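Local coordinates for protein fimbrin (Schizosaccharomyces pombe, PDB 1RT8) that binds and crosslinks actin filaments, supporting cell polarity, cytokinesis, mating and spore formation, at residues 320-334 with 350-364. Numbering follows the deposited sequence.
Sequences YDKITPNTVNWKKVN and ENCNYAVDLGKNQGF. With SO4 (sulfate ion), chain D.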
loop_
_atom_site.group_PDB
_atom_site.type_symbol
_atom_site.label_atom_id
_atom_site.label_comp_id
_atom_site.label_asym_id
_atom_site.label_seq_id
_atom_site.Cartn_x
_atom_site.Cartn_y
_atom_site.Cartn_z
ATOM N N TYR A 320 0.085 1.482 20.956
ATOM C CA TYR A 320 -0.250 2.330 22.103
ATOM C C TYR A 320 0.780 3.434 22.284
ATOM O O TYR A 320 0.424 4.573 22.542
ATOM C CB TYR A 320 -0.305 1.535 23.413
ATOM C CG TYR A 320 -1.604 0.806 23.673
ATOM C CD1 TYR A 320 -1.660 -0.590 23.611
ATOM C CD2 TYR A 320 -2.784 1.506 23.961
ATOM C CE1 TYR A 320 -2.855 -1.272 23.826
ATOM C CE2 TYR A 320 -3.994 0.820 24.178
ATOM C CZ TYR A 320 -4.011 -0.569 24.106
ATOM O OH TYR A 320 -5.169 -1.269 24.302
ATOM N N ASP A 321 2.056 3.074 22.165
ATOM C CA ASP A 321 3.158 4.021 22.332
ATOM C C ASP A 321 3.252 5.024 21.190
ATOM O O ASP A 321 3.621 6.182 21.408
ATOM C CB ASP A 321 4.478 3.263 22.461
ATOM C CG ASP A 321 5.132 3.458 23.814
ATOM O OD1 ASP A 321 4.417 3.762 24.790
ATOM O OD2 ASP A 321 6.364 3.291 23.906
ATOM N N LYS A 322 2.921 4.581 19.977
ATOM C CA LYS A 322 2.963 5.456 18.804
ATOM C C LYS A 322 1.865 6.501 18.902
ATOM O O LYS A 322 2.033 7.635 18.461
ATOM C CB LYS A 322 2.765 4.647 17.522
ATOM C CG LYS A 322 3.850 3.620 17.249
ATOM C CD LYS A 322 5.144 4.269 16.790
ATOM C CE LYS A 322 6.145 3.206 16.358
ATOM N NZ LYS A 322 7.420 3.799 15.862
ATOM N N ILE A 323 0.739 6.104 19.482
ATOM C CA ILE A 323 -0.409 6.985 19.645
ATOM C C ILE A 323 -0.243 7.878 20.875
ATOM O O ILE A 323 -0.672 9.031 20.875
ATOM C CB ILE A 323 -1.714 6.159 19.788
ATOM C CG1 ILE A 323 -1.967 5.364 18.504
ATOM C CG2 ILE A 323 -2.893 7.074 20.075
ATOM C CD1 ILE A 323 -3.131 4.412 18.596
ATOM N N THR A 324 0.375 7.336 21.919
ATOM C CA THR A 324 0.601 8.073 23.158
ATOM C C THR A 324 1.974 7.703 23.717
ATOM O O THR A 324 2.108 6.744 24.465
ATOM C CB THR A 324 -0.456 7.725 24.226
ATOM O OG1 THR A 324 -1.768 7.824 23.661
ATOM C CG2 THR A 324 -0.355 8.689 25.405
ATOM N N PRO A 325 3.012 8.466 23.354
ATOM C CA PRO A 325 4.369 8.197 23.833
ATOM C C PRO A 325 4.428 8.032 25.344
ATOM O O PRO A 325 3.688 8.684 26.080
ATOM C CB PRO A 325 5.140 9.414 23.351
ATOM C CG PRO A 325 4.445 9.732 22.056
ATOM C CD PRO A 325 2.996 9.627 22.450
ATOM N N ASN A 326 5.313 7.148 25.791
ATOM C CA ASN A 326 5.495 6.862 27.209
ATOM C C ASN A 326 4.280 6.229 27.870
ATOM O O ASN A 326 4.003 6.483 29.042
ATOM C CB ASN A 326 5.871 8.127 27.978
ATOM C CG ASN A 326 7.248 8.631 27.626
ATOM O OD1 ASN A 326 8.201 7.853 27.511
ATOM N ND2 ASN A 326 7.370 9.946 27.467
ATOM N N THR A 327 3.551 5.407 27.125
ATOM C CA THR A 327 2.389 4.740 27.696
ATOM C C THR A 327 2.823 3.367 28.199
ATOM O O THR A 327 2.398 2.913 29.261
ATOM C CB THR A 327 1.266 4.551 26.647
ATOM O OG1 THR A 327 0.683 5.820 26.335
ATOM C CG2 THR A 327 0.186 3.615 27.177
ATOM N N VAL A 328 3.699 2.728 27.435
ATOM C CA VAL A 328 4.169 1.392 27.767
ATOM C C VAL A 328 5.504 1.307 28.508
ATOM O O VAL A 328 6.493 1.922 28.115
ATOM C CB VAL A 328 4.274 0.540 26.481
ATOM C CG1 VAL A 328 4.690 -0.876 26.820
ATOM C CG2 VAL A 328 2.940 0.549 25.754
ATOM N N ASN A 329 5.515 0.538 29.590
ATOM C CA ASN A 329 6.732 0.310 30.351
ATOM C C ASN A 329 7.313 -0.956 29.744
ATOM O O ASN A 329 6.955 -2.065 30.143
ATOM C CB ASN A 329 6.420 0.064 31.823
ATOM C CG ASN A 329 7.669 -0.248 32.642
ATOM O OD1 ASN A 329 7.604 -0.389 33.862
ATOM N ND2 ASN A 329 8.809 -0.354 31.968
ATOM N N TRP A 330 8.208 -0.797 28.782
ATOM C CA TRP A 330 8.794 -1.954 28.125
ATOM C C TRP A 330 9.628 -2.888 28.994
ATOM O O TRP A 330 10.020 -3.963 28.545
ATOM C CB TRP A 330 9.590 -1.498 26.910
ATOM C CG TRP A 330 8.690 -0.887 25.877
ATOM C CD1 TRP A 330 8.359 0.431 25.750
ATOM C CD2 TRP A 330 7.956 -1.584 24.867
ATOM N NE1 TRP A 330 7.460 0.597 24.722
ATOM C CE2 TRP A 330 7.193 -0.626 24.167
ATOM C CE3 TRP A 330 7.861 -2.930 24.493
ATOM C CZ2 TRP A 330 6.353 -0.970 23.104
ATOM C CZ3 TRP A 330 7.024 -3.272 23.438
ATOM C CH2 TRP A 330 6.279 -2.296 22.759
ATOM N N LYS A 331 9.895 -2.494 30.236
ATOM C CA LYS A 331 10.667 -3.347 31.132
ATOM C C LYS A 331 9.751 -4.456 31.632
ATOM O O LYS A 331 10.205 -5.453 32.193
ATOM C CB LYS A 331 11.207 -2.541 32.317
ATOM C CG LYS A 331 12.260 -1.505 31.939
ATOM C CD LYS A 331 12.761 -0.723 33.155
ATOM C CE LYS A 331 13.755 0.364 32.747
ATOM N NZ LYS A 331 14.254 1.151 33.911
ATOM N N LYS A 332 8.452 -4.275 31.416
ATOM C CA LYS A 332 7.458 -5.254 31.838
ATOM C C LYS A 332 6.966 -6.105 30.665
ATOM O O LYS A 332 6.115 -6.974 30.840
ATOM C CB LYS A 332 6.262 -4.546 32.487
ATOM C CG LYS A 332 6.602 -3.755 33.742
ATOM C CD LYS A 332 5.387 -2.994 34.261
ATOM C CE LYS A 332 5.746 -2.104 35.448
ATOM N NZ LYS A 332 4.631 -1.187 35.833
ATOM N N VAL A 333 7.518 -5.857 29.483
ATOM C CA VAL A 333 7.129 -6.569 28.269
ATOM C C VAL A 333 8.090 -7.693 27.862
ATOM O O VAL A 333 9.311 -7.540 27.948
ATOM C CB VAL A 333 7.015 -5.574 27.088
ATOM C CG1 VAL A 333 6.714 -6.318 25.792
ATOM C CG2 VAL A 333 5.931 -4.546 27.383
ATOM N N ASN A 334 7.534 -8.818 27.409
ATOM C CA ASN A 334 8.343 -9.952 26.962
ATOM C C ASN A 334 8.671 -9.755 25.483
ATOM O O ASN A 334 7.778 -9.521 24.668
ATOM C CB ASN A 334 7.583 -11.275 27.152
ATOM C CG ASN A 334 7.295 -11.577 28.612
ATOM O OD1 ASN A 334 8.213 -11.734 29.413
ATOM N ND2 ASN A 334 6.019 -11.650 28.966
ATOM N N GLU A 350 0.832 -12.548 28.925
ATOM C CA GLU A 350 1.168 -11.440 29.808
ATOM C C GLU A 350 1.184 -10.166 28.964
ATOM O O GLU A 350 0.608 -9.148 29.349
ATOM C CB GLU A 350 2.532 -11.671 30.468
ATOM C CG GLU A 350 2.512 -12.837 31.454
ATOM C CD GLU A 350 3.860 -13.118 32.090
ATOM O OE1 GLU A 350 4.882 -12.609 31.576
ATOM O OE2 GLU A 350 3.890 -13.867 33.096
ATOM N N ASN A 351 1.833 -10.233 27.803
ATOM C CA ASN A 351 1.903 -9.086 26.908
ATOM C C ASN A 351 0.508 -8.638 26.495
ATOM O O ASN A 351 0.218 -7.450 26.471
ATOM C CB ASN A 351 2.720 -9.420 25.653
ATOM C CG ASN A 351 4.218 -9.365 25.898
ATOM O OD1 ASN A 351 4.671 -9.002 26.989
ATOM N ND2 ASN A 351 4.999 -9.711 24.873
ATOM N N CYS A 352 -0.361 -9.592 26.175
ATOM C CA CYS A 352 -1.708 -9.240 25.759
ATOM C C CYS A 352 -2.580 -8.755 26.918
ATOM O O CYS A 352 -3.426 -7.883 26.730
ATOM C CB CYS A 352 -2.361 -10.421 25.032
ATOM S SG CYS A 352 -1.616 -10.748 23.404
ATOM N N ASN A 353 -2.380 -9.310 28.113
ATOM C CA ASN A 353 -3.157 -8.862 29.278
ATOM C C ASN A 353 -2.823 -7.393 29.542
ATOM O O ASN A 353 -3.687 -6.597 29.902
ATOM C CB ASN A 353 -2.817 -9.682 30.528
ATOM C CG ASN A 353 -3.407 -11.084 30.495
ATOM O OD1 ASN A 353 -4.344 -11.360 29.750
ATOM N ND2 ASN A 353 -2.870 -11.965 31.322
ATOM N N TYR A 354 -1.556 -7.048 29.351
ATOM C CA TYR A 354 -1.079 -5.686 29.553
ATOM C C TYR A 354 -1.694 -4.768 28.491
ATOM O O TYR A 354 -2.165 -3.674 28.797
ATOM C CB TYR A 354 0.454 -5.682 29.481
ATOM C CG TYR A 354 1.130 -4.359 29.789
ATOM C CD1 TYR A 354 0.563 -3.438 30.676
ATOM C CD2 TYR A 354 2.356 -4.041 29.213
ATOM C CE1 TYR A 354 1.211 -2.223 30.976
ATOM C CE2 TYR A 354 3.005 -2.845 29.503
ATOM C CZ TYR A 354 2.427 -1.939 30.382
ATOM O OH TYR A 354 3.071 -0.743 30.642
ATOM N N ALA A 355 -1.709 -5.229 27.244
ATOM C CA ALA A 355 -2.275 -4.445 26.158
ATOM C C ALA A 355 -3.750 -4.136 26.420
ATOM O O ALA A 355 -4.211 -3.023 26.177
ATOM C CB ALA A 355 -2.122 -5.194 24.842
ATOM N N VAL A 356 -4.490 -5.128 26.909
ATOM C CA VAL A 356 -5.911 -4.949 27.200
ATOM C C VAL A 356 -6.138 -3.945 28.329
ATOM O O VAL A 356 -7.029 -3.098 28.239
ATOM C CB VAL A 356 -6.569 -6.307 27.540
ATOM C CG1 VAL A 356 -7.957 -6.107 28.137
ATOM C CG2 VAL A 356 -6.683 -7.138 26.254
ATOM N N ASP A 357 -5.321 -4.022 29.378
ATOM C CA ASP A 357 -5.445 -3.097 30.500
ATOM C C ASP A 357 -5.124 -1.656 30.089
ATOM O O ASP A 357 -5.777 -0.715 30.542
ATOM C CB ASP A 357 -4.537 -3.523 31.653
ATOM C CG ASP A 357 -5.130 -4.653 32.473
ATOM O OD1 ASP A 357 -6.338 -4.925 32.339
ATOM O OD2 ASP A 357 -4.389 -5.264 33.267
ATOM N N LEU A 358 -4.115 -1.475 29.246
ATOM C CA LEU A 358 -3.770 -0.133 28.782
ATOM C C LEU A 358 -4.946 0.441 28.009
ATOM O O LEU A 358 -5.131 1.655 27.950
ATOM C CB LEU A 358 -2.537 -0.167 27.888
ATOM C CG LEU A 358 -1.211 -0.344 28.621
ATOM C CD1 LEU A 358 -0.103 -0.571 27.614
ATOM C CD2 LEU A 358 -0.930 0.895 29.482
ATOM N N GLY A 359 -5.735 -0.449 27.410
ATOM C CA GLY A 359 -6.904 -0.033 26.662
ATOM C C GLY A 359 -8.001 0.363 27.627
ATOM O O GLY A 359 -8.684 1.370 27.435
ATOM N N LYS A 360 -8.169 -0.429 28.681
ATOM C CA LYS A 360 -9.185 -0.129 29.673
ATOM C C LYS A 360 -8.849 1.202 30.343
ATOM O O LYS A 360 -9.729 2.031 30.552
ATOM C CB LYS A 360 -9.269 -1.263 30.703
ATOM C CG LYS A 360 -9.812 -2.560 30.111
ATOM C CD LYS A 360 -9.983 -3.648 31.156
ATOM C CE LYS A 360 -10.735 -4.857 30.588
ATOM N NZ LYS A 360 -10.929 -5.931 31.615
ATOM N N ASN A 361 -7.575 1.414 30.659
ATOM C CA ASN A 361 -7.157 2.667 31.288
ATOM C C ASN A 361 -7.496 3.861 30.411
ATOM O O ASN A 361 -7.876 4.924 30.912
ATOM C CB ASN A 361 -5.650 2.680 31.553
ATOM C CG ASN A 361 -5.248 1.740 32.663
ATOM O OD1 ASN A 361 -6.025 1.483 33.575
ATOM N ND2 ASN A 361 -4.021 1.230 32.597
ATOM N N GLN A 362 -7.360 3.680 29.099
ATOM C CA GLN A 362 -7.634 4.748 28.152
ATOM C C GLN A 362 -9.110 4.950 27.827
ATOM O O GLN A 362 -9.459 5.781 26.987
ATOM C CB GLN A 362 -6.842 4.513 26.875
ATOM C CG GLN A 362 -5.373 4.823 27.032
ATOM C CD GLN A 362 -4.608 4.655 25.743
ATOM O OE1 GLN A 362 -5.176 4.772 24.655
ATOM N NE2 GLN A 362 -3.306 4.400 25.853
ATOM N N GLY A 363 -9.975 4.196 28.497
ATOM C CA GLY A 363 -11.399 4.343 28.263
ATOM C C GLY A 363 -12.023 3.400 27.247
ATOM O O GLY A 363 -13.223 3.481 26.996
ATOM N N PHE A 364 -11.226 2.512 26.658
ATOM C CA PHE A 364 -11.756 1.560 25.682
ATOM C C PHE A 364 -12.869 0.735 26.325
ATOM O O PHE A 364 -12.932 0.583 27.550
ATOM C CB PHE A 364 -10.671 0.570 25.220
ATOM C CG PHE A 364 -9.546 1.181 24.420
ATOM C CD1 PHE A 364 -9.431 2.560 24.258
ATOM C CD2 PHE A 364 -8.575 0.353 23.844
ATOM C CE1 PHE A 364 -8.359 3.107 23.540
ATOM C CE2 PHE A 364 -7.504 0.884 23.126
ATOM C CZ PHE A 364 -7.393 2.267 22.971
HETATM S S SO4 D . -6.310 -13.746 31.097
HETATM O O1 SO4 D . -6.077 -13.537 29.501
HETATM O O2 SO4 D . -7.358 -14.744 31.197
HETATM O O3 SO4 D . -5.197 -14.122 31.672
HETATM O O4 SO4 D . -6.835 -12.466 31.513
HETATM O O HOH W 1 -2.171 5.030 23.474
HETATM O O HOH W 2 4.314 -8.298 29.509
HETATM O O HOH W 3 7.695 -13.552 31.691
#
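Tyr320, at the end of helix 314-323, lays its ring against helix 345-361: Leu358 CB stands over one face, 4.0 Å from the ring centroid. Its OH reaches Ala355 O in a weak hydrogen bond and passes 3.2 Å from Gly359 CA, where the lack of a side chain leaves it room. Phe364 lies near parallel to this ring but slid aside. In the middle, Val328 CG2 meets Leu358 CD1 at 3.7 Å, and Val328 CG1 touches Tyr354 CE2. With CG anti to the backbone N (chi1 -175°), Tyr354 carries its OH to the loop, where Asn329 N donates an almost straight bond of 3.0 Å.

Asn351 grips the backbone of Asn334 twice: OD1 accepts from Asn334 N on a lone pair in the plane of its own side-chain carbonyl, while ND2 gives to Asn334 O at 2.8 Å and also to Asp312 O. Replacing Asn351 by an alanine is likely to leave Asn334 N, Asn334 O and Asp312 O without these partners and let this part of the loop drift from the helix. Both ends are wetter. Exposed Glu350 takes a bond from Asn334 ND2, which also serves Lys347 O, and water joins Glu350 OE1 to Asn334 OD1; at the Tyr320 ring edge another water links Tyr320 O, Thr324 OG1 and Gln362 NE2. Such a helix-bound loop belongs to the all-helical calponin-homology fold, here the third CH domain.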